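PDB 2JKS: bradyzoite surface antigen BSR4, which is displayed on the surface of the bradyzoite stage of Toxoplasma gondii as a SAG1-related (SRS) antigen, and probably takes part in contacts with the host. Local coordinates for residues A[131-136]-A[156-161]; A[10-15]-A[33-38]; A[68-73]-A[87-92]; A[54-59]-A[136-141]. One frame throughout, in Å; residues are numbered along the deposited sequence.

Contact 1: A[131-136]-A[156-161]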
loop_
_atom_site.group_PDB
_atom_site.type_symbol
_atom_site.label_atom_id
_atom_site.label_comp_id
_atom_site.label_asym_id
_atom_site.label_seq_id
_atom_site.Cartn_x
_atom_site.Cartn_y
_atom_site.Cartn_z
ATOM N N ASP A 131 -3.074 2.846 1.976
ATOM C CA ASP A 131 -2.308 3.537 3.037
ATOM C C ASP A 131 -2.378 2.754 4.337
ATOM O O ASP A 131 -3.454 2.332 4.717
ATOM C CB ASP A 131 -2.803 4.973 3.225
ATOM C CG ASP A 131 -2.583 5.839 1.985
ATOM O OD1 ASP A 131 -1.607 5.614 1.232
ATOM O OD2 ASP A 131 -3.369 6.770 1.761
ATOM N N LYS A 132 -1.226 2.538 4.980
ATOM C CA LYS A 132 -1.164 1.797 6.227
ATOM C C LYS A 132 -0.508 2.604 7.345
ATOM O O LYS A 132 0.298 3.515 7.111
ATOM C CB LYS A 132 -0.389 0.473 6.059
ATOM C CG LYS A 132 -0.873 -0.448 4.923
ATOM C CD LYS A 132 -2.228 -1.095 5.259
ATOM C CE LYS A 132 -2.686 -1.943 4.069
ATOM N NZ LYS A 132 -4.005 -2.554 4.402
ATOM N N ALA A 133 -0.811 2.202 8.570
ATOM C CA ALA A 133 -0.146 2.717 9.758
ATOM C C ALA A 133 0.074 1.598 10.773
ATOM O O ALA A 133 -0.768 0.692 10.932
ATOM C CB ALA A 133 -0.988 3.843 10.382
ATOM N N PHE A 134 1.170 1.685 11.504
ATOM C CA PHE A 134 1.380 0.796 12.649
ATOM C C PHE A 134 2.012 1.594 13.757
ATOM O O PHE A 134 2.342 2.781 13.564
ATOM C CB PHE A 134 2.243 -0.436 12.254
ATOM C CG PHE A 134 3.694 -0.108 11.882
ATOM C CD1 PHE A 134 4.663 0.080 12.893
ATOM C CD2 PHE A 134 4.080 -0.017 10.543
ATOM C CE1 PHE A 134 5.954 0.365 12.595
ATOM C CE2 PHE A 134 5.445 0.251 10.208
ATOM C CZ PHE A 134 6.366 0.430 11.254
ATOM N N VAL A 135 2.164 0.940 14.908
ATOM C CA VAL A 135 2.675 1.561 16.140
ATOM C C VAL A 135 3.740 0.593 16.733
ATOM O O VAL A 135 3.584 -0.649 16.727
ATOM C CB VAL A 135 1.503 1.876 17.186
ATOM C CG1 VAL A 135 2.032 2.043 18.609
ATOM C CG2 VAL A 135 0.725 3.143 16.816
ATOM N N VAL A 136 4.822 1.184 17.202
ATOM C CA VAL A 136 5.852 0.517 17.997
ATOM C C VAL A 136 6.146 1.523 19.130
ATOM O O VAL A 136 5.734 2.693 19.079
ATOM C CB VAL A 136 7.158 0.137 17.159
ATOM C CG1 VAL A 136 6.885 -0.957 16.062
ATOM C CG2 VAL A 136 7.808 1.414 16.486
ATOM N N LYS A 156 5.493 6.413 22.293
ATOM C CA LYS A 156 4.755 5.756 21.240
ATOM C C LYS A 156 5.051 6.341 19.822
ATOM O O LYS A 156 4.980 7.537 19.610
ATOM C CB LYS A 156 3.279 5.816 21.604
ATOM C CG LYS A 156 2.376 5.300 20.578
ATOM C CD LYS A 156 1.120 6.077 20.722
ATOM C CE LYS A 156 -0.062 5.186 20.480
ATOM N NZ LYS A 156 -1.254 5.999 20.716
ATOM N N LEU A 157 5.391 5.472 18.863
ATOM C CA LEU A 157 5.696 5.925 17.518
ATOM C C LEU A 157 4.679 5.377 16.533
ATOM O O LEU A 157 4.559 4.182 16.395
ATOM C CB LEU A 157 7.121 5.484 17.087
ATOM C CG LEU A 157 7.570 5.931 15.677
ATOM C CD1 LEU A 157 7.607 7.454 15.537
ATOM C CD2 LEU A 157 8.927 5.316 15.271
ATOM N N THR A 158 3.958 6.263 15.853
ATOM C CA THR A 158 3.121 5.853 14.756
ATOM C C THR A 158 3.918 5.958 13.435
ATOM O O THR A 158 4.426 7.021 13.096
ATOM C CB THR A 158 1.814 6.676 14.693
ATOM O OG1 THR A 158 1.086 6.518 15.932
ATOM C CG2 THR A 158 0.937 6.248 13.516
ATOM N N VAL A 159 3.995 4.859 12.681
ATOM C CA VAL A 159 4.623 4.908 11.360
ATOM C C VAL A 159 3.525 4.713 10.324
ATOM O O VAL A 159 2.859 3.688 10.315
ATOM C CB VAL A 159 5.708 3.818 11.197
ATOM C CG1 VAL A 159 6.388 3.783 9.735
ATOM C CG2 VAL A 159 6.770 3.842 12.452
ATOM N N ASN A 160 3.360 5.721 9.477
ATOM C CA ASN A 160 2.459 5.724 8.340
ATOM C C ASN A 160 3.274 5.233 7.172
ATOM O O ASN A 160 4.425 5.629 7.026
ATOM C CB ASN A 160 1.970 7.169 8.134
ATOM C CG ASN A 160 1.155 7.648 9.317
ATOM O OD1 ASN A 160 0.108 7.076 9.599
ATOM N ND2 ASN A 160 1.672 8.634 10.073
ATOM N N VAL A 161 2.717 4.316 6.396
ATOM C CA VAL A 161 3.354 3.825 5.187
ATOM C C VAL A 161 2.405 4.177 4.028
ATOM O O VAL A 161 1.253 3.738 4.016
ATOM C CB VAL A 161 3.602 2.296 5.249
ATOM C CG1 VAL A 161 4.326 1.833 4.008
ATOM C CG2 VAL A 161 4.346 1.918 6.595
#
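Phe134 and Val159 are paired across two antiparallel strands, 132-136 and 156-161, their side chains side by side and pointing the same way. The backbone bonding is regular: Lys132, Phe134 and Val136 form hydrogen-bonded pairs with Val161, Val159 and Leu157. The shortest of the six bonds runs from Val161 N to Lys132 O (2.6 Å), its donor tilted 29° from the carbonyl plane. At the non-hydrogen-bonded pairs the CA atoms come closer, and CA-H...O contacts such as Ala133 CA to Val159 O (3.2 Å) fill in.

Apolar packing is concentrated on the face carrying Phe134, Val136, Leu157, Val159 and Val161. Phe134 CG stands between its backbone N and carbonyl carbon (chi1 67°), and the ring leans over the partner strand. Val159 CB sits above one ring face in a CH-pi contact, 3.7 Å from the centroid, nearer the rim where CZ lies. Val161 CG2 comes to 4.1 Å from Phe134 CE2.

The other face is more polar. Val135 CG2 touches Thr158 OG1 at 3.5 Å, Val135 CG1 meets Lys156 CG, and Asn160 OD1 rests near Ala133 CB.

The two strands form a beta hairpin in the middle of a mixed sheet. Strand 29-35 borders 156-161 and strand 53-67 borders 132-136, while helix 91-95 covers Phe134 through Leu91 and Leu94, and Glu96, a zinc ligand just after the helix, hydrogen-bonds Lys132 NZ through OE1.

Contact 2: A[10-15]-A[33-38]; sequences AGSDAK and LTLSKG
Leu33 pushes its two methyl groups against the turn at Ser12, and this is the close-packed part of the contact. Leu33 CG lies between its own backbone N and carbonyl carbon (chi1 55°), and from there both methyls branch toward Ser12. CD1 meets Ser12 CB at 3.9 Å, whereas CD2 lies over the backbone, 3.8 Å from Ser12 C, and reaches on to Ala14 CB at 4.2 Å. Leu35 adds a second apolar touch, its CD2 coming to 4.0 Å from Ser12 CB, so two leucines share that one methylene.

The outer side is looser. Gly11 O comes to 3.9 Å from Leu33 CB, and Gly11 itself is exposed at the corner of a type II' beta turn from Ala10 to Asp13. The side chain of Asp13 sets off away from the leucines, and OD1 bonds Thr43 OG1. Lys15 NZ folds back over the turn to Asp13 O at 3.0 Å, coming from above the carbonyl plane; the same oxygen also accepts from Ala10 N.

No hydrogen bond joins the two segments. Ser12 OG is instead bound to Thr41 O, in the strand beside it, which leaves its CB to the leucines. The contact therefore joins the two sheets of the domain by apolar contact, while Ser12 OG, Asp13 OD1 and Lys15 NZ are bonded within the turn or to strand 41-47.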
loop_
_atom_site.group_PDB
_atom_site.type_symbol
_atom_site.label_atom_id
_atom_site.label_comp_id
_atom_site.label_asym_id
_atom_site.label_seq_id
_atom_site.Cartn_x
_atom_site.Cartn_y
_atom_site.Cartn_z
ATOM N N ALA A 10 13.409 13.301 13.503
ATOM C CA ALA A 10 13.942 14.120 12.408
ATOM C C ALA A 10 13.951 13.197 11.214
ATOM O O ALA A 10 14.559 12.135 11.287
ATOM C CB ALA A 10 15.365 14.574 12.710
ATOM N N GLY A 11 13.239 13.593 10.160
ATOM C CA GLY A 11 13.006 12.762 8.966
ATOM C C GLY A 11 12.355 11.432 9.350
ATOM O O GLY A 11 11.308 11.421 9.989
ATOM N N SER A 12 12.983 10.301 9.012
ATOM C CA SER A 12 12.390 9.053 9.462
ATOM C C SER A 12 13.198 8.363 10.557
ATOM O O SER A 12 13.236 7.138 10.632
ATOM C CB SER A 12 12.024 8.148 8.249
ATOM O OG SER A 12 13.084 8.175 7.312
ATOM N N ASP A 13 13.865 9.161 11.413
ATOM C CA ASP A 13 14.602 8.594 12.516
ATOM C C ASP A 13 13.961 9.115 13.808
ATOM O O ASP A 13 13.797 10.346 13.941
ATOM C CB ASP A 13 16.083 8.958 12.410
ATOM C CG ASP A 13 16.705 8.487 11.112
ATOM O OD1 ASP A 13 16.538 7.280 10.755
ATOM O OD2 ASP A 13 17.317 9.334 10.425
ATOM N N ALA A 14 13.591 8.191 14.708
ATOM C CA ALA A 14 13.030 8.506 16.022
ATOM C C ALA A 14 13.850 7.958 17.169
ATOM O O ALA A 14 14.386 6.845 17.117
ATOM C CB ALA A 14 11.590 7.952 16.145
ATOM N N LYS A 15 13.916 8.732 18.234
ATOM C CA LYS A 15 14.764 8.385 19.371
ATOM C C LYS A 15 13.915 8.597 20.657
ATOM O O LYS A 15 13.440 9.686 20.851
ATOM C CB LYS A 15 15.997 9.330 19.389
ATOM C CG LYS A 15 17.070 9.200 18.261
ATOM C CD LYS A 15 16.592 9.764 16.854
ATOM C CE LYS A 15 16.637 11.301 16.776
ATOM N NZ LYS A 15 15.967 11.756 15.533
ATOM N N LEU A 33 6.107 9.235 12.067
ATOM C CA LEU A 33 6.886 9.521 10.856
ATOM C C LEU A 33 6.255 8.740 9.702
ATOM O O LEU A 33 5.426 7.867 9.939
ATOM C CB LEU A 33 8.335 9.161 11.041
ATOM C CG LEU A 33 8.617 7.746 11.472
ATOM C CD1 LEU A 33 8.870 6.847 10.205
ATOM C CD2 LEU A 33 9.873 7.811 12.324
ATOM N N THR A 34 6.613 9.075 8.470
ATOM C CA THR A 34 5.983 8.458 7.294
ATOM C C THR A 34 7.027 7.808 6.413
ATOM O O THR A 34 8.065 8.431 6.124
ATOM C CB THR A 34 5.175 9.518 6.469
ATOM O OG1 THR A 34 4.136 10.022 7.299
ATOM C CG2 THR A 34 4.583 8.923 5.163
ATOM N N LEU A 35 6.783 6.559 6.004
ATOM C CA LEU A 35 7.611 5.923 4.970
ATOM C C LEU A 35 6.880 5.948 3.636
ATOM O O LEU A 35 5.647 5.867 3.576
ATOM C CB LEU A 35 8.020 4.481 5.337
ATOM C CG LEU A 35 8.891 4.322 6.587
ATOM C CD1 LEU A 35 9.060 2.863 6.922
ATOM C CD2 LEU A 35 10.260 5.039 6.431
ATOM N N SER A 36 7.663 6.104 2.571
ATOM C CA SER A 36 7.139 6.145 1.207
ATOM C C SER A 36 8.287 5.988 0.211
ATOM O O SER A 36 9.456 5.972 0.613
ATOM C CB SER A 36 6.456 7.479 0.913
ATOM O OG SER A 36 7.310 8.573 1.227
ATOM N N LYS A 37 7.937 5.863 -1.076
ATOM C CA LYS A 37 8.926 5.914 -2.168
ATOM C C LYS A 37 9.920 7.034 -1.911
ATOM O O LYS A 37 9.541 8.192 -1.717
ATOM C CB LYS A 37 8.243 6.112 -3.546
ATOM C CG LYS A 37 9.103 5.548 -4.722
ATOM C CD LYS A 37 8.751 6.256 -6.014
ATOM C CE LYS A 37 9.685 5.831 -7.158
ATOM N NZ LYS A 37 8.924 5.697 -8.467
ATOM N N GLY A 38 11.190 6.685 -1.867
ATOM C CA GLY A 38 12.214 7.727 -1.615
ATOM C C GLY A 38 12.562 7.955 -0.141
ATOM O O GLY A 38 13.557 8.643 0.171
#

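Contact 3: A[68-73]-A[87-92]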
loop_
_atom_site.group_PDB
_atom_site.type_symbol
_atom_site.label_atom_id
_atom_site.label_comp_id
_atom_site.label_asym_id
_atom_site.label_seq_id
_atom_site.Cartn_x
_atom_site.Cartn_y
_atom_site.Cartn_z
ATOM N N PRO A 68 -3.188 -0.348 15.295
ATOM C CA PRO A 68 -4.210 0.221 16.181
ATOM C C PRO A 68 -5.663 -0.032 15.752
ATOM O O PRO A 68 -6.586 0.267 16.518
ATOM C CB PRO A 68 -3.883 1.728 16.185
ATOM C CG PRO A 68 -2.504 1.823 15.662
ATOM C CD PRO A 68 -2.373 0.704 14.666
ATOM N N LYS A 69 -5.869 -0.587 14.560
ATOM C CA LYS A 69 -7.219 -0.808 14.022
ATOM C C LYS A 69 -7.750 -2.163 14.444
ATOM O O LYS A 69 -8.955 -2.354 14.510
ATOM C CB LYS A 69 -7.234 -0.727 12.490
ATOM C CG LYS A 69 -6.810 0.604 11.926
ATOM C CD LYS A 69 -7.429 0.824 10.552
ATOM C CE LYS A 69 -6.826 2.047 9.881
ATOM N NZ LYS A 69 -7.844 3.026 9.421
ATOM N N LYS A 70 -6.841 -3.104 14.692
ATOM C CA LYS A 70 -7.186 -4.449 15.116
ATOM C C LYS A 70 -7.237 -4.509 16.651
ATOM O O LYS A 70 -6.229 -4.766 17.315
ATOM C CB LYS A 70 -6.178 -5.436 14.534
ATOM C CG LYS A 70 -6.534 -6.910 14.691
ATOM C CD LYS A 70 -5.965 -7.739 13.528
ATOM C CE LYS A 70 -5.666 -9.168 13.972
ATOM N NZ LYS A 70 -6.770 -9.696 14.827
ATOM N N THR A 71 -8.428 -4.252 17.194
ATOM C CA THR A 71 -8.652 -4.128 18.643
ATOM C C THR A 71 -9.326 -5.384 19.221
ATOM O O THR A 71 -9.000 -5.839 20.335
ATOM C CB THR A 71 -9.504 -2.884 18.971
ATOM O OG1 THR A 71 -10.749 -2.958 18.261
ATOM C CG2 THR A 71 -8.778 -1.599 18.573
ATOM N N THR A 72 -10.288 -5.917 18.475
ATOM C CA THR A 72 -10.786 -7.271 18.708
ATOM C C THR A 72 -9.814 -8.124 17.885
ATOM O O THR A 72 -9.488 -7.775 16.740
ATOM C CB THR A 72 -12.270 -7.409 18.308
ATOM O OG1 THR A 72 -12.439 -7.096 16.918
ATOM C CG2 THR A 72 -13.125 -6.446 19.138
ATOM N N ASN A 73 -9.308 -9.209 18.465
ATOM C CA ASN A 73 -7.865 -9.420 18.307
ATOM C C ASN A 73 -7.189 -10.799 18.306
ATOM O O ASN A 73 -7.816 -11.860 18.157
ATOM C CB ASN A 73 -7.187 -8.580 19.415
ATOM C CG ASN A 73 -7.584 -9.023 20.851
ATOM O OD1 ASN A 73 -7.336 -8.300 21.822
ATOM N ND2 ASN A 73 -8.178 -10.213 20.979
ATOM N N THR A 87 -3.506 -4.262 18.352
ATOM C CA THR A 87 -3.047 -5.636 18.498
ATOM C C THR A 87 -1.806 -5.928 17.672
ATOM O O THR A 87 -1.532 -5.242 16.678
ATOM C CB THR A 87 -4.192 -6.593 18.152
ATOM O OG1 THR A 87 -5.227 -6.432 19.147
ATOM C CG2 THR A 87 -3.729 -8.058 18.168
ATOM N N GLU A 88 -1.063 -6.948 18.112
ATOM C CA GLU A 88 0.095 -7.489 17.388
ATOM C C GLU A 88 -0.236 -8.111 16.034
ATOM O O GLU A 88 -1.047 -9.027 15.949
ATOM C CB GLU A 88 0.790 -8.535 18.229
ATOM C CG GLU A 88 1.554 -7.955 19.386
ATOM C CD GLU A 88 2.272 -9.022 20.193
ATOM O OE1 GLU A 88 2.109 -10.222 19.906
ATOM O OE2 GLU A 88 2.995 -8.653 21.133
ATOM N N VAL A 89 0.420 -7.617 14.986
ATOM C CA VAL A 89 0.334 -8.188 13.637
ATOM C C VAL A 89 1.763 -8.304 13.095
ATOM O O VAL A 89 2.652 -7.645 13.606
ATOM C CB VAL A 89 -0.546 -7.292 12.703
ATOM C CG1 VAL A 89 -1.983 -7.224 13.243
ATOM C CG2 VAL A 89 0.031 -5.843 12.576
ATOM N N THR A 90 1.996 -9.102 12.050
ATOM C CA THR A 90 3.299 -9.050 11.408
ATOM C C THR A 90 3.238 -7.917 10.358
ATOM O O THR A 90 2.121 -7.471 9.989
ATOM C CB THR A 90 3.711 -10.403 10.810
ATOM O OG1 THR A 90 2.861 -10.711 9.699
ATOM C CG2 THR A 90 3.595 -11.503 11.897
ATOM N N LEU A 91 4.394 -7.401 9.935
ATOM C CA LEU A 91 4.379 -6.319 8.929
ATOM C C LEU A 91 3.868 -6.833 7.599
ATOM O O LEU A 91 3.074 -6.174 6.937
ATOM C CB LEU A 91 5.765 -5.715 8.704
ATOM C CG LEU A 91 6.089 -4.437 9.456
ATOM C CD1 LEU A 91 7.486 -4.039 9.039
ATOM C CD2 LEU A 91 5.062 -3.316 9.187
ATOM N N LYS A 92 4.307 -8.027 7.228
ATOM C CA LYS A 92 3.870 -8.610 5.968
ATOM C C LYS A 92 2.352 -8.753 5.925
ATOM O O LYS A 92 1.751 -8.557 4.882
ATOM C CB LYS A 92 4.598 -9.923 5.665
ATOM C CG LYS A 92 3.901 -11.149 6.150
ATOM C CD LYS A 92 4.620 -12.440 5.735
ATOM C CE LYS A 92 4.505 -12.753 4.249
ATOM N NZ LYS A 92 3.122 -12.917 3.722
#
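Lys70 lays the aliphatic part of its side chain obliquely across Thr87 and Val89, two residues that point to the same side of strand 87-89. CG stands anti to the backbone N (chi1 -170°) and comes to 4.2 Å from Thr87 CB. One carbon further out, CD meets Val89 CG1 at 4.0 Å; the chain stays nearly extended to CE and bends only at its last torsion, before NZ.

Thr87 is the buried centre of this otherwise surface-lying contact. Its OG1, anti to the carbonyl carbon and beside the backbone N (chi1 -66°), donates to Lys70 O at 2.7 Å, a bond whose exact length is uncertain because the position of that oxygen is less sure. Asn73 CB lies against both branches of Thr87, with CG2 at 3.7 Å and the hydroxyl oxygen nearer still; the model is tight here and the details are doubtful. The side chains of Asn73 and Thr87 cross at about a right angle. Thr87 is thus touched by both Lys70 and Asn73, three residues apart in the loop.

Beyond Val89 the chain passes Thr90, the N-cap of the short helix 91-95. The strand itself pairs with 53-67, where Thr87 and Val89 bond to the backbones of Asp67 and Val65. The geometry is that of an irregular connection between strands 53-67 and 76-79, folded back on the neighbouring strand 83-89 near the edge of the sheet in this SRS domain.

Contact 4: A[54-59]-A[136-141]; sequences ISTIPT and VGCQAT
An antiparallel strand pair in the six-stranded sheet of the first SRS domain brings residues 54-57 beside 136-141 and includes Cys138 of the Cys46-Cys138 disulfide. Ser55 and Gln139 make a regular hydrogen-bonded pair: Ser55 N reaches Gln139 O at 2.9 Å, and Gln139 N returns to Ser55 O. The pairing is less even at Ile57 and Gly137. Ile57 N lies above the plane of the Gly137 carbonyl, 51° out of it, and the return bond from Gly137 N to Ile57 O is weak, with an angle of 129° at the hydrogen. There strand 53-67 is interrupted at Pro58, which follows a cis peptide bond. Thr56 OG1, set between its backbone N and carbonyl carbon (chi1 55°), donates to Pro58 O at 2.7 Å and ties this turn to the strand.

Side chains alternate between the two faces. On one, Ile57 CD1 reaches Gln139 CB at 3.8 Å, while Ile57 CB stands opposite Gly137, which has no side chain; Gln139 OE1 accepts a hydrogen bond from Gly80 N. On the other, Ile54 CG2 packs on Cys138 CB at 3.9 Å, and Thr56 CG2 lies 4.2 Å from Cys138 SG. At the end of the pair a water donates to Gln139 O and bonds Thr141 OG1 at 2.7 Å, with a weaker link to Ser55 OG.

Ile54 and Thr56 thus pack through CG2 beside Cys138, whose disulfide joins this sheet covalently to strand 41-47 of the other; the face of Ser55, Ile57 and Gln139 mixes apolar and polar groups, with a water at its end.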
loop_
_atom_site.group_PDB
_atom_site.type_symbol
_atom_site.label_atom_id
_atom_site.label_comp_id
_atom_site.label_asym_id
_atom_site.label_seq_id
_atom_site.Cartn_x
_atom_site.Cartn_y
_atom_site.Cartn_z
ATOM N N ILE A 54 14.370 -1.354 29.768
ATOM C CA ILE A 54 13.527 -0.950 28.628
ATOM C C ILE A 54 12.976 -2.218 28.002
ATOM O O ILE A 54 13.681 -3.228 27.891
ATOM C CB ILE A 54 14.336 -0.142 27.585
ATOM C CG1 ILE A 54 15.069 1.023 28.252
ATOM C CG2 ILE A 54 13.442 0.358 26.409
ATOM C CD1 ILE A 54 15.815 1.894 27.254
ATOM N N SER A 55 11.699 -2.192 27.657
ATOM C CA SER A 55 11.117 -3.220 26.804
ATOM C C SER A 55 10.510 -2.519 25.584
ATOM O O SER A 55 10.393 -1.307 25.570
ATOM C CB SER A 55 10.041 -4.000 27.559
ATOM O OG SER A 55 8.966 -3.151 27.947
ATOM N N THR A 56 10.159 -3.286 24.556
ATOM C CA THR A 56 9.448 -2.728 23.431
ATOM C C THR A 56 7.968 -3.085 23.453
ATOM O O THR A 56 7.541 -3.965 24.194
ATOM C CB THR A 56 10.031 -3.222 22.069
ATOM O OG1 THR A 56 10.041 -4.657 22.050
ATOM C CG2 THR A 56 11.461 -2.648 21.818
ATOM N N ILE A 57 7.213 -2.394 22.593
ATOM C CA ILE A 57 5.809 -2.692 22.301
ATOM C C ILE A 57 5.699 -2.768 20.761
ATOM O O ILE A 57 6.029 -1.812 20.068
ATOM C CB ILE A 57 4.818 -1.609 22.848
ATOM C CG1 ILE A 57 4.808 -1.603 24.383
ATOM C CG2 ILE A 57 3.404 -1.901 22.372
ATOM C CD1 ILE A 57 5.769 -0.575 25.058
ATOM N N PRO A 58 5.341 -3.930 20.224
ATOM C CA PRO A 58 5.124 -5.190 20.935
ATOM C C PRO A 58 6.428 -5.693 21.564
ATOM O O PRO A 58 7.485 -5.142 21.308
ATOM C CB PRO A 58 4.691 -6.163 19.824
ATOM C CG PRO A 58 4.346 -5.294 18.659
ATOM C CD PRO A 58 5.203 -4.091 18.769
ATOM N N THR A 59 6.328 -6.751 22.376
ATOM C CA THR A 59 7.445 -7.252 23.164
ATOM C C THR A 59 8.576 -7.706 22.255
ATOM O O THR A 59 9.746 -7.542 22.575
ATOM C CB THR A 59 6.944 -8.377 24.153
ATOM O OG1 THR A 59 6.471 -9.498 23.410
ATOM C CG2 THR A 59 5.739 -7.889 24.890
ATOM N N VAL A 136 4.822 1.184 17.202
ATOM C CA VAL A 136 5.852 0.517 17.997
ATOM C C VAL A 136 6.146 1.523 19.130
ATOM O O VAL A 136 5.734 2.693 19.079
ATOM C CB VAL A 136 7.158 0.137 17.159
ATOM C CG1 VAL A 136 6.885 -0.957 16.062
ATOM C CG2 VAL A 136 7.808 1.414 16.486
ATOM N N GLY A 137 6.844 1.076 20.156
ATOM C CA GLY A 137 7.107 1.954 21.276
ATOM C C GLY A 137 8.166 1.359 22.176
ATOM O O GLY A 137 8.595 0.230 21.963
ATOM N N CYS A 138 8.602 2.129 23.168
ATOM C CA CYS A 138 9.459 1.594 24.225
ATOM C C CYS A 138 8.838 1.987 25.553
ATOM O O CYS A 138 8.194 3.011 25.645
ATOM C CB CYS A 138 10.891 2.144 24.105
ATOM S SG CYS A 138 11.726 1.446 22.692
ATOM N N GLN A 139 9.028 1.151 26.562
ATOM C CA GLN A 139 8.573 1.461 27.933
ATOM C C GLN A 139 9.740 1.172 28.869
ATOM O O GLN A 139 10.433 0.144 28.725
ATOM C CB GLN A 139 7.366 0.607 28.291
ATOM C CG GLN A 139 6.696 0.993 29.610
ATOM C CD GLN A 139 5.259 0.558 29.652
ATOM O OE1 GLN A 139 4.338 1.358 29.466
ATOM N NE2 GLN A 139 5.053 -0.722 29.891
ATOM N N ALA A 140 9.949 2.093 29.812
ATOM C CA ALA A 140 11.045 2.017 30.740
ATOM C C ALA A 140 10.375 1.824 32.085
ATOM O O ALA A 140 9.401 2.521 32.392
ATOM C CB ALA A 140 11.849 3.279 30.708
ATOM N N THR A 141 10.867 0.859 32.857
ATOM C CA THR A 141 10.297 0.574 34.162
ATOM C C THR A 141 11.357 0.835 35.239
ATOM O O THR A 141 12.519 0.456 35.073
ATOM C CB THR A 141 9.742 -0.878 34.276
ATOM O OG1 THR A 141 8.851 -1.157 33.178
ATOM C CG2 THR A 141 8.961 -1.049 35.610
HETATM O O HOH W 1 10.112 -1.780 30.816
#

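From the N terminus, contact 2 closes first, setting the turn before strand 13-17 against strand 29-35 and so joining the domain's two sheets. Strand 53-67 then opens contact 4, whose long loop ends only at strand 132-141. Contact 3 is nested inside that loop, folding 68-73 onto 87-92. Contact 1 crosses contact 4: it opens at 131, before contact 4 is complete, shares Val136 with it, and closes at 156-161. Strand 132-141 thus pairs with 53-67 in contact 4 and with 152-161 in contact 1. The latter strand borders 29-35 of contact 2, while Pro68 and Leu91 link contact 3 to contact 1.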